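Local coordinates for NigD-like protein (Bacteroides vulgatus ATCC 8482, PDB 3K6O) that is of unknown function but belongs to the NigD-like family, pairing an N-terminal OB domain with a C-terminal beta-sandwich domain, and is probably exported as a lipoprotein, at residues V137-I142 with H151-Y156; T145-A150 with G186-V191. One frame throughout, in Å; residues are numbered along the deposited sequence.

Contact 1 of 2, residues V137-I142 with H151-Y156; sequences VVNEMI and HLELRY
E153 OE1 takes two bonds from R155 of its own strand, while N139 reaches across the contact to E153 OE2. R155 binds side-on in a salt bridge, with NE at 2.9 Å and NH2 at 2.8 Å from E153 OE1. N139 ND2 gives a nearly straight bond to E153 OE2 at 2.9 Å. It meets that oxygen from above the carboxylate plane, and the amide and carboxylate planes stand 72° apart. With CG anti to the backbone N (chi1 -168°), the N139 amide stands beside the carboxylate. The far side of this amide closes an Asx turn, N139 OD1 accepting from M141 N, where the strand ends.

On the same face of the sheet as the E153 side chain, V137 CG2 packs on E153 CB at 3.8 Å. R155 CG touches both methyls of V137. Toward the other face, V138 CG2 touches L152 CD2 at 3.6 Å. The backbones pair through V137 N to E153 O at 2.7 Å and E153 N to V137 O at 2.9 Å. Two residues on, a water bridges N139 N and H151 O. This is the loop end of the antiparallel beta hairpin 133-139 with 149-157, in the C-terminal beta-sandwich domain.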
# COMPACT_ATOMS: atom_id res chain seq x y z
N VAL A 137 1.40 -12.30 -4.89
CA VAL A 137 0.80 -13.48 -5.44
C VAL A 137 0.57 -14.52 -4.39
O VAL A 137 1.30 -14.59 -3.40
CB VAL A 137 1.71 -14.03 -6.54
CG1 VAL A 137 2.15 -12.88 -7.50
CG2 VAL A 137 2.90 -14.74 -5.90
N VAL A 138 -0.43 -15.35 -4.61
CA VAL A 138 -0.56 -16.64 -3.94
C VAL A 138 0.09 -17.72 -4.77
O VAL A 138 -0.30 -17.93 -5.92
CB VAL A 138 -2.03 -17.01 -3.71
CG1 VAL A 138 -2.20 -18.40 -2.93
CG2 VAL A 138 -2.75 -15.85 -3.00
N ASN A 139 1.07 -18.41 -4.20
CA ASN A 139 1.80 -19.42 -4.94
C ASN A 139 1.01 -20.71 -4.94
O ASN A 139 0.93 -21.39 -3.91
CB ASN A 139 3.17 -19.65 -4.30
CG ASN A 139 4.12 -20.49 -5.18
OD1 ASN A 139 3.63 -21.29 -5.95
ND2 ASN A 139 5.46 -20.35 -5.03
N GLU A 140 0.43 -21.06 -6.09
CA GLU A 140 -0.43 -22.21 -6.20
C GLU A 140 0.33 -23.49 -6.54
O GLU A 140 -0.30 -24.53 -6.77
CB GLU A 140 -1.54 -21.94 -7.23
CG GLU A 140 -2.43 -20.74 -6.84
CD GLU A 140 -3.38 -20.30 -7.93
OE1 GLU A 140 -3.26 -20.82 -9.03
OE2 GLU A 140 -4.27 -19.44 -7.69
N MSE A 141 1.67 -23.43 -6.55
CA MSE A 141 2.53 -24.55 -6.93
C MSE A 141 3.17 -25.34 -5.75
O MSE A 141 3.86 -26.35 -5.98
CB MSE A 141 3.71 -24.02 -7.81
CG MSE A 141 3.30 -23.61 -9.23
SE MSE A 141 4.79 -22.96 -10.24
CE MSE A 141 4.48 -21.04 -9.83
N ILE A 142 2.99 -24.85 -4.52
CA ILE A 142 3.60 -25.40 -3.34
C ILE A 142 2.49 -25.84 -2.36
O ILE A 142 1.40 -25.32 -2.43
CB ILE A 142 4.44 -24.36 -2.65
CG1 ILE A 142 3.60 -23.17 -2.17
CG2 ILE A 142 5.51 -23.83 -3.58
CD1 ILE A 142 4.43 -22.17 -1.39
N HIS A 151 0.48 -17.00 3.57
CA HIS A 151 1.71 -16.98 2.82
C HIS A 151 1.54 -16.42 1.39
O HIS A 151 0.84 -17.00 0.55
CB HIS A 151 2.28 -18.40 2.75
CG HIS A 151 2.55 -18.99 4.10
ND1 HIS A 151 3.82 -19.06 4.64
CD2 HIS A 151 1.71 -19.53 5.02
CE1 HIS A 151 3.75 -19.64 5.83
NE2 HIS A 151 2.49 -19.93 6.08
N LEU A 152 2.18 -15.27 1.15
CA LEU A 152 2.13 -14.53 -0.12
C LEU A 152 3.55 -14.24 -0.60
O LEU A 152 4.53 -14.28 0.21
CB LEU A 152 1.38 -13.20 0.07
CG LEU A 152 -0.05 -13.31 0.56
CD1 LEU A 152 -0.68 -11.93 0.90
CD2 LEU A 152 -0.93 -14.15 -0.38
N GLU A 153 3.68 -13.91 -1.89
CA GLU A 153 5.00 -13.56 -2.40
C GLU A 153 4.92 -12.32 -3.22
O GLU A 153 3.98 -12.12 -3.97
CB GLU A 153 5.60 -14.71 -3.22
CG GLU A 153 5.47 -16.11 -2.58
CD GLU A 153 6.20 -17.21 -3.39
OE1 GLU A 153 6.83 -16.85 -4.42
OE2 GLU A 153 6.10 -18.40 -3.00
N LEU A 154 5.92 -11.47 -3.07
CA LEU A 154 6.05 -10.31 -3.92
C LEU A 154 6.96 -10.70 -5.07
O LEU A 154 8.04 -11.22 -4.84
CB LEU A 154 6.68 -9.12 -3.20
CG LEU A 154 5.88 -8.09 -2.42
CD1 LEU A 154 6.93 -7.07 -1.92
CD2 LEU A 154 4.76 -7.42 -3.23
N ARG A 155 6.52 -10.44 -6.29
CA ARG A 155 7.22 -10.82 -7.49
C ARG A 155 7.44 -9.56 -8.33
O ARG A 155 6.47 -8.90 -8.72
CB ARG A 155 6.39 -11.86 -8.24
CG ARG A 155 6.17 -13.16 -7.48
CD ARG A 155 7.53 -13.83 -7.21
NE ARG A 155 7.44 -15.24 -6.80
CZ ARG A 155 7.66 -16.30 -7.58
NH1 ARG A 155 7.98 -16.18 -8.87
NH2 ARG A 155 7.62 -17.50 -7.05
N TYR A 156 8.70 -9.23 -8.60
CA TYR A 156 9.05 -8.08 -9.44
C TYR A 156 9.48 -8.52 -10.83
O TYR A 156 10.21 -9.50 -10.99
CB TYR A 156 10.19 -7.27 -8.79
CG TYR A 156 10.67 -6.06 -9.59
CD1 TYR A 156 9.84 -4.99 -9.83
CD2 TYR A 156 11.97 -6.01 -10.11
CE1 TYR A 156 10.28 -3.88 -10.52
CE2 TYR A 156 12.42 -4.91 -10.82
CZ TYR A 156 11.56 -3.85 -11.01
OH TYR A 156 11.95 -2.76 -11.72
O HOH W 1 1.86 -18.37 -1.44

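Contact 2 of 2, residues T145-A150 with G186-V191; sequences TKDGYA and GIKVLV
The Y149 ring lies between K188 and the backbone of G186. K188 CE sits over one face, 4.0 Å from the ring centroid, as a CH-pi contact. K188 NZ is also over this face, 4.8 Å from the centroid, in a cation-pi arrangement. G186 N lies over the opposite face, toward the rim, and Y149 CD2 comes to 3.3 Å from G186 C. The ring takes the room beside G186 where a side chain would stand. The lysine chain crosses the tyrosine at about a right angle. It is extended beyond CG, and its tip meets that of D147 in a salt bridge, K188 NZ to D147 OD2 at 3.2 Å.

D147 is itself positioned by the turn. Its OD1 accepts from Y149 N at 3.0 Å, which makes an Asx turn, and also from H151 NE2. K188 NZ, with these two donors, would be expected to favour the charged carboxylate. G148, with positive phi (75°), carries the chain round between D147 and Y149.

Behind the ring the strands pair in parallel. A150 N bonds to G186 O at 2.9 Å, and K188 N to A150 O at 2.8 Å. A150 CB packs on I187 CG1 at 4.0 Å, on the face away from Y149. Strand 186-191 lies between 149-157, parallel to it, and 199-204, antiparallel, with I202 of the latter touching Y149.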
# COMPACT_ATOMS: atom_id res chain seq x y z
N THR A 145 0.57 -24.73 4.07
CA THR A 145 1.32 -24.70 5.32
C THR A 145 0.41 -24.95 6.51
O THR A 145 -0.79 -24.67 6.46
CB THR A 145 1.90 -23.35 5.52
OG1 THR A 145 0.84 -22.38 5.30
CG2 THR A 145 3.06 -23.16 4.53
N LYS A 146 0.98 -25.46 7.59
CA LYS A 146 0.16 -25.81 8.76
C LYS A 146 0.01 -24.68 9.76
O LYS A 146 -0.67 -24.87 10.77
CB LYS A 146 0.77 -27.01 9.51
N ASP A 147 0.62 -23.52 9.52
CA ASP A 147 1.08 -22.68 10.64
C ASP A 147 0.15 -21.55 11.04
O ASP A 147 0.49 -20.76 11.91
CB ASP A 147 2.48 -22.13 10.35
CG ASP A 147 2.52 -21.16 9.17
OD1 ASP A 147 1.45 -20.85 8.58
OD2 ASP A 147 3.62 -20.68 8.83
N GLY A 148 -1.01 -21.45 10.40
CA GLY A 148 -1.98 -20.37 10.67
C GLY A 148 -1.65 -18.97 10.14
O GLY A 148 -2.37 -18.01 10.46
N TYR A 149 -0.59 -18.84 9.36
CA TYR A 149 -0.21 -17.59 8.72
C TYR A 149 -0.63 -17.63 7.26
O TYR A 149 -0.59 -18.67 6.64
CB TYR A 149 1.30 -17.36 8.77
CG TYR A 149 1.83 -16.75 10.05
CD1 TYR A 149 1.93 -17.51 11.20
CD2 TYR A 149 2.24 -15.43 10.10
CE1 TYR A 149 2.43 -16.95 12.38
CE2 TYR A 149 2.71 -14.87 11.24
CZ TYR A 149 2.80 -15.62 12.39
OH TYR A 149 3.27 -15.03 13.53
N ALA A 150 -0.96 -16.46 6.71
CA ALA A 150 -1.10 -16.28 5.28
C ALA A 150 0.29 -16.28 4.68
O ALA A 150 1.16 -15.60 5.19
CB ALA A 150 -1.79 -14.95 5.00
N GLY A 186 -1.24 -14.15 11.21
CA GLY A 186 -0.42 -13.10 10.59
C GLY A 186 -0.15 -13.39 9.12
O GLY A 186 -0.77 -14.25 8.54
N ILE A 187 0.79 -12.67 8.54
CA ILE A 187 1.10 -12.82 7.14
C ILE A 187 2.60 -12.89 6.95
O ILE A 187 3.35 -12.22 7.66
CB ILE A 187 0.47 -11.67 6.33
CG1 ILE A 187 0.69 -11.83 4.86
CG2 ILE A 187 1.05 -10.28 6.69
CD1 ILE A 187 -0.03 -10.64 4.13
N LYS A 188 3.01 -13.74 6.03
CA LYS A 188 4.42 -13.90 5.66
C LYS A 188 4.55 -13.58 4.18
O LYS A 188 3.79 -14.10 3.36
CB LYS A 188 4.86 -15.32 5.93
CG LYS A 188 4.81 -15.71 7.41
CD LYS A 188 5.46 -17.07 7.69
CE LYS A 188 5.52 -17.38 9.22
NZ LYS A 188 6.06 -18.76 9.52
N VAL A 189 5.49 -12.70 3.85
CA VAL A 189 5.68 -12.22 2.51
C VAL A 189 7.12 -12.47 2.01
O VAL A 189 8.07 -11.95 2.58
CB VAL A 189 5.37 -10.72 2.38
CG1 VAL A 189 5.57 -10.24 0.89
CG2 VAL A 189 3.93 -10.41 2.88
N LEU A 190 7.25 -13.28 0.96
CA LEU A 190 8.55 -13.62 0.40
C LEU A 190 9.00 -12.57 -0.61
O LEU A 190 8.23 -12.16 -1.49
CB LEU A 190 8.54 -14.99 -0.29
CG LEU A 190 8.74 -16.25 0.57
CD1 LEU A 190 8.32 -17.50 -0.20
CD2 LEU A 190 10.21 -16.40 1.08
N VAL A 191 10.27 -12.19 -0.50
CA VAL A 191 10.86 -11.16 -1.34
C VAL A 191 12.22 -11.63 -1.84
O VAL A 191 13.02 -12.21 -1.07
CB VAL A 191 11.04 -9.84 -0.56
CG1 VAL A 191 11.86 -8.77 -1.37
CG2 VAL A 191 9.65 -9.32 -0.16

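Contacts 1 and 2 share strand 149-157, and their centres lie 11 Å apart. That strand pairs with 133-139 in contact 1 and with 186-191 in contact 2, antiparallel and parallel respectively. The pairing of contact 2 runs on into residues of contact 1. L152 N is 3.0 Å from K188 O, and L154 N is 2.9 Å from L190 O, both probable hydrogen bonds. L152 CD1 also packs on I187 CD1 at 3.5 Å. The H151 ring packs on T145, with H151 CD2 3.0 Å from T145 OG1. No active site is known here. A tetraethylene glycol, probably from the crystallisation liquor, lies about 4 Å from the R155 side chain.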